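Local coordinates for PA14 domain-containing protein (Clostridium clariflavum, PDB 6QDI) that probably senses plant-biomass polysaccharides outside the cell as the calcium-binding tandem PA14 region of a membrane-anchored RsgI-type anti-sigma factor, at residues D235-S240 against L263-G268; V218-G223 against E241-K246. All coordinates share one frame; numbering follows the deposited sequence. Where two conformers were deposited one is given.

Contact 1: residues D235-S240 against L263-G268; sequences DKWTAS and LYRNTG. With CA (calcium ion), chain E.
R265 and W237 form a cation-pi stack beside the calcium site of the second PA14 domain, joining the corner of strand 231-240 to the end of strand 257-266. The R265 side chain climbs over one face of the indole. Its CB starts at the far rim of the six-membered ring, 3.8 Å from W237 CH2. CG leaves between the backbone N and the carbonyl carbon (chi1 69°) and stays near W237 CH2 and CZ3, and CD then sits over the centre of that ring as a CH-pi donor, 3.5 Å from the centroid. A bend at chi3 (-51°) sends NE over W237 CZ2 and CE2, and CZ reaches the pyrrole side, 3.9 Å from the five-membered centroid and off-centre. The guanidinium lies flat on the indole, planes 6° apart, with T267 CG2 over its opposite face. NH1 donates to W237 O at 3.1 Å, a nearly straight bond in the guanidinium plane that comes from above the carbonyl plane, while NH2 forms a salt bridge with D165. The indole edge meets the strand backbone at Y264 N, and W237 CZ3 packs on L263 CB. Past the arginine, the chain closes an Asx turn, G268 N donating to N266 OD1. That oxygen also binds the calcium ion at 2.4 Å, and G268 O completes this segment's share of the metal shell at 2.3 Å.

Contact 2: residues V218-G223 against E241-K246; sequences VSYDDG and EINTAK. With CA (calcium ion), chain E.
The ring of Y220 carries N243 O over one face, 3.6 Å above the plane and offset toward the rim, with E241 O and the T244-A245 peptide approaching obliquely. Its CG stands between the backbone N and the carbonyl carbon (chi1 55°), and the ring runs alongside N243 in the same direction. At the tip, Y220 OH donates to E241 OE2 at 2.7 Å, on the anti side of a carboxylate turned 44° from the ring. E241 OE1 takes N243 ND2 from above the carboxylate plane, while N243 OD1 accepts from T244 N, so the amide is held at both ends. The backbones pair as antiparallel strands. V218 with A245 and Y220 with N243 are hydrogen-bonded pairs, Y220 N reaching N243 O at 2.9 Å. S219 with T244 is a non-hydrogen-bonded pair whose hydroxyls, S219 OG and T244 OG1, are hydrogen-bonded at 2.8 Å. On their face, I242 CG1 touches D221 OD2 at 3.5 Å. E241 N donates to D222 O in the carbonyl plane, on a lone pair. D221 OD1 and D222 OD2, on residues joined by a cis peptide, each bind the calcium ion at 2.4 Å. In the PA14 beta-sandwich, strand 212-220 lies between strands 242-252 and 271-279; V218 and Y220 also touch I273 of the latter, while strand 231-240 meets V218 through I234 and Y220 through K236 and A239.

From the N terminus, V218-G223 comes first, ending strand 212-220 and turning the corner into strand 223-228. D235-S240 follows, then E241-K246 directly after it, and last L263-G268. Contact 2 closes the 17-residue excursion through strands 223-228 and 231-240; contact 1 closes the 22 residues through strand 242-252. The closures cross because their segments alternate. Contact 1 lies in one sheet of the second PA14 domain and contact 2 in the other; chain corners and one calcium ion, bound by D221, D222, N266, G268 and A270, connect them. Y264 OH meets D221 O, and T267 OG1 meets D222 OD1, both at 2.6 Å in probable hydrogen bonds, while K236 packs on Y220.

Contact 1: residues D235-S240 against L263-G268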
# COMPACT_ATOMS: atom_id res chain seq x y z
N ASP A 235 -0.41 -25.50 2.00
CA ASP A 235 0.86 -25.97 1.43
C ASP A 235 0.93 -25.57 -0.02
O ASP A 235 0.54 -26.35 -0.90
CB ASP A 235 0.97 -27.50 1.61
CG ASP A 235 2.31 -28.08 1.16
OD1 ASP A 235 3.21 -27.33 0.81
OD2 ASP A 235 2.46 -29.33 1.15
N LYS A 236 1.40 -24.35 -0.27
CA LYS A 236 1.38 -23.77 -1.61
C LYS A 236 2.77 -23.24 -1.99
O LYS A 236 2.90 -22.31 -2.76
CB LYS A 236 0.28 -22.70 -1.72
CG LYS A 236 -1.11 -23.25 -1.63
CD LYS A 236 -1.49 -24.08 -2.83
CE LYS A 236 -2.85 -24.71 -2.60
NZ LYS A 236 -3.38 -25.42 -3.78
N TRP A 237 3.82 -23.88 -1.46
CA TRP A 237 5.18 -23.40 -1.62
C TRP A 237 5.64 -23.44 -3.05
O TRP A 237 6.36 -22.56 -3.49
CB TRP A 237 6.12 -24.24 -0.76
CG TRP A 237 7.48 -23.69 -0.68
CD1 TRP A 237 8.65 -24.29 -1.07
CD2 TRP A 237 7.87 -22.42 -0.13
NE1 TRP A 237 9.71 -23.48 -0.82
CE2 TRP A 237 9.26 -22.31 -0.27
CE3 TRP A 237 7.17 -21.33 0.41
CZ2 TRP A 237 9.96 -21.18 0.16
CZ3 TRP A 237 7.89 -20.22 0.84
CH2 TRP A 237 9.25 -20.16 0.70
N THR A 238 5.23 -24.45 -3.79
CA THR A 238 5.62 -24.56 -5.19
C THR A 238 4.47 -24.25 -6.12
O THR A 238 4.52 -24.63 -7.30
CB THR A 238 6.18 -25.94 -5.51
OG1 THR A 238 5.22 -26.92 -5.14
CG2 THR A 238 7.46 -26.17 -4.75
N ALA A 239 3.43 -23.56 -5.63
CA ALA A 239 2.26 -23.35 -6.45
C ALA A 239 2.61 -22.49 -7.70
O ALA A 239 1.98 -22.67 -8.74
CB ALA A 239 1.14 -22.75 -5.62
N SER A 240 3.61 -21.60 -7.60
CA SER A 240 4.12 -20.78 -8.73
C SER A 240 2.91 -20.16 -9.41
O SER A 240 2.68 -20.39 -10.62
CB SER A 240 4.97 -21.66 -9.68
OG SER A 240 5.65 -20.92 -10.68
N LEU A 263 5.42 -18.80 5.56
CA LEU A 263 6.55 -18.77 4.63
C LEU A 263 6.03 -18.23 3.30
O LEU A 263 4.94 -18.57 2.87
CB LEU A 263 7.12 -20.18 4.41
CG LEU A 263 7.68 -20.95 5.61
CD1 LEU A 263 8.35 -20.06 6.63
CD2 LEU A 263 6.64 -21.79 6.33
N TYR A 264 6.85 -17.39 2.67
CA TYR A 264 6.45 -16.70 1.45
C TYR A 264 7.61 -16.63 0.48
O TYR A 264 8.75 -16.46 0.91
CB TYR A 264 5.99 -15.26 1.83
CG TYR A 264 5.93 -14.40 0.60
CD1 TYR A 264 4.93 -14.58 -0.36
CD2 TYR A 264 6.97 -13.57 0.30
CE1 TYR A 264 5.00 -13.94 -1.57
CE2 TYR A 264 7.04 -12.95 -0.93
CZ TYR A 264 6.06 -13.15 -1.87
OH TYR A 264 6.17 -12.51 -3.10
N ARG A 265 7.33 -16.70 -0.83
CA ARG A 265 8.36 -16.46 -1.81
C ARG A 265 7.83 -15.75 -3.05
O ARG A 265 6.67 -15.95 -3.47
CB ARG A 265 9.02 -17.77 -2.25
CG ARG A 265 8.12 -18.66 -3.05
CD ARG A 265 8.47 -20.09 -3.03
NE ARG A 265 9.83 -20.39 -3.35
CZ ARG A 265 10.24 -21.58 -3.77
NH1 ARG A 265 9.38 -22.55 -4.01
NH2 ARG A 265 11.52 -21.77 -3.98
N ASN A 266 8.72 -14.96 -3.63
CA ASN A 266 8.57 -14.50 -5.02
C ASN A 266 9.64 -15.23 -5.81
O ASN A 266 10.81 -15.24 -5.43
CB ASN A 266 8.79 -12.99 -5.13
CG ASN A 266 8.38 -12.45 -6.50
OD1 ASN A 266 7.87 -13.19 -7.34
ND2 ASN A 266 8.58 -11.17 -6.73
N THR A 267 9.24 -15.82 -6.93
CA THR A 267 10.17 -16.50 -7.82
C THR A 267 10.36 -15.79 -9.17
O THR A 267 11.11 -16.27 -10.00
CB THR A 267 9.80 -17.98 -8.05
OG1 THR A 267 8.52 -18.06 -8.68
CG2 THR A 267 9.82 -18.78 -6.75
N GLY A 268 9.66 -14.67 -9.36
CA GLY A 268 9.82 -13.89 -10.56
C GLY A 268 8.62 -12.93 -10.72
O GLY A 268 7.51 -13.20 -10.27
CA CA E . 5.88 -13.56 -8.67
O HOH W 1 8.37 -20.02 -10.46

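Contact 2: residues V218-G223 against E241-K246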
# COMPACT_ATOMS: atom_id res chain seq x y z
N VAL A 218 -4.74 -16.76 3.01
CA VAL A 218 -3.44 -16.28 2.56
C VAL A 218 -3.54 -16.03 1.07
O VAL A 218 -3.82 -16.96 0.28
CB VAL A 218 -2.34 -17.31 2.85
CG1 VAL A 218 -1.00 -16.86 2.31
CG2 VAL A 218 -2.23 -17.53 4.33
N SER A 219 -3.33 -14.78 0.67
CA SER A 219 -3.29 -14.41 -0.76
C SER A 219 -1.83 -14.17 -1.11
O SER A 219 -1.16 -13.46 -0.40
CB SER A 219 -4.10 -13.16 -0.97
OG SER A 219 -5.44 -13.33 -0.60
N TYR A 220 -1.34 -14.78 -2.18
CA TYR A 220 0.10 -14.81 -2.45
C TYR A 220 0.39 -14.70 -3.94
O TYR A 220 -0.39 -15.18 -4.80
CB TYR A 220 0.75 -16.12 -1.90
CG TYR A 220 0.09 -17.39 -2.40
CD1 TYR A 220 -1.00 -17.94 -1.77
CD2 TYR A 220 0.52 -18.03 -3.58
CE1 TYR A 220 -1.66 -19.05 -2.27
CE2 TYR A 220 -0.13 -19.17 -4.04
CZ TYR A 220 -1.23 -19.66 -3.42
OH TYR A 220 -1.92 -20.76 -3.86
N ASP A 221 1.57 -14.13 -4.20
CA ASP A 221 2.20 -14.18 -5.52
C ASP A 221 3.68 -14.36 -5.16
O ASP A 221 4.28 -13.38 -4.71
CB ASP A 221 1.99 -12.88 -6.28
CG ASP A 221 2.79 -12.81 -7.56
OD1 ASP A 221 3.70 -13.69 -7.75
OD2 ASP A 221 2.52 -11.90 -8.37
N ASP A 222 4.26 -15.57 -5.21
CA ASP A 222 3.77 -16.74 -5.92
C ASP A 222 3.91 -18.08 -5.22
O ASP A 222 3.56 -19.09 -5.82
CB ASP A 222 4.34 -16.79 -7.36
CG ASP A 222 5.82 -16.74 -7.38
OD1 ASP A 222 6.45 -17.79 -7.05
OD2 ASP A 222 6.42 -15.68 -7.70
N GLY A 223 4.37 -18.10 -3.98
CA GLY A 223 4.29 -19.31 -3.17
C GLY A 223 4.16 -18.96 -1.71
O GLY A 223 4.66 -17.91 -1.27
N GLU A 241 2.08 -19.45 -8.66
CA GLU A 241 0.87 -18.83 -9.19
C GLU A 241 0.48 -17.64 -8.30
O GLU A 241 0.93 -17.47 -7.17
CB GLU A 241 -0.32 -19.84 -9.13
CG GLU A 241 -0.68 -20.28 -7.69
CD GLU A 241 -1.86 -21.24 -7.55
OE1 GLU A 241 -2.54 -21.52 -8.57
OE2 GLU A 241 -2.11 -21.70 -6.39
N ILE A 242 -0.45 -16.84 -8.81
CA ILE A 242 -1.10 -15.80 -8.02
C ILE A 242 -2.43 -16.36 -7.60
O ILE A 242 -3.25 -16.66 -8.46
CB ILE A 242 -1.33 -14.51 -8.85
CG1 ILE A 242 0.00 -14.03 -9.46
CG2 ILE A 242 -1.98 -13.42 -7.98
CD1 ILE A 242 -0.14 -13.00 -10.56
N ASN A 243 -2.66 -16.55 -6.30
CA ASN A 243 -3.86 -17.19 -5.86
C ASN A 243 -4.05 -16.89 -4.41
O ASN A 243 -3.34 -16.10 -3.79
CB ASN A 243 -3.81 -18.69 -6.16
CG ASN A 243 -5.16 -19.29 -6.60
OD1 ASN A 243 -6.19 -18.87 -6.13
ND2 ASN A 243 -5.14 -20.29 -7.51
N THR A 244 -5.15 -17.42 -3.93
CA THR A 244 -5.49 -17.32 -2.55
C THR A 244 -5.80 -18.75 -2.10
O THR A 244 -6.25 -19.60 -2.89
CB THR A 244 -6.72 -16.37 -2.28
OG1 THR A 244 -6.49 -14.99 -2.66
CG2 THR A 244 -7.14 -16.38 -0.85
N ALA A 245 -5.55 -19.02 -0.83
CA ALA A 245 -5.89 -20.28 -0.20
C ALA A 245 -6.45 -19.97 1.18
O ALA A 245 -6.17 -18.90 1.76
CB ALA A 245 -4.65 -21.17 -0.07
N LYS A 246 -7.20 -20.90 1.74
CA LYS A 246 -7.78 -20.70 3.05
C LYS A 246 -7.73 -21.97 3.88
O LYS A 246 -7.65 -23.09 3.35
CB LYS A 246 -9.20 -20.21 2.95
CG LYS A 246 -10.20 -21.16 2.31
CD LYS A 246 -11.59 -20.52 2.17
CE LYS A 246 -12.62 -21.35 1.42
NZ LYS A 246 -12.57 -22.81 1.66
CA CA E . 5.88 -13.56 -8.67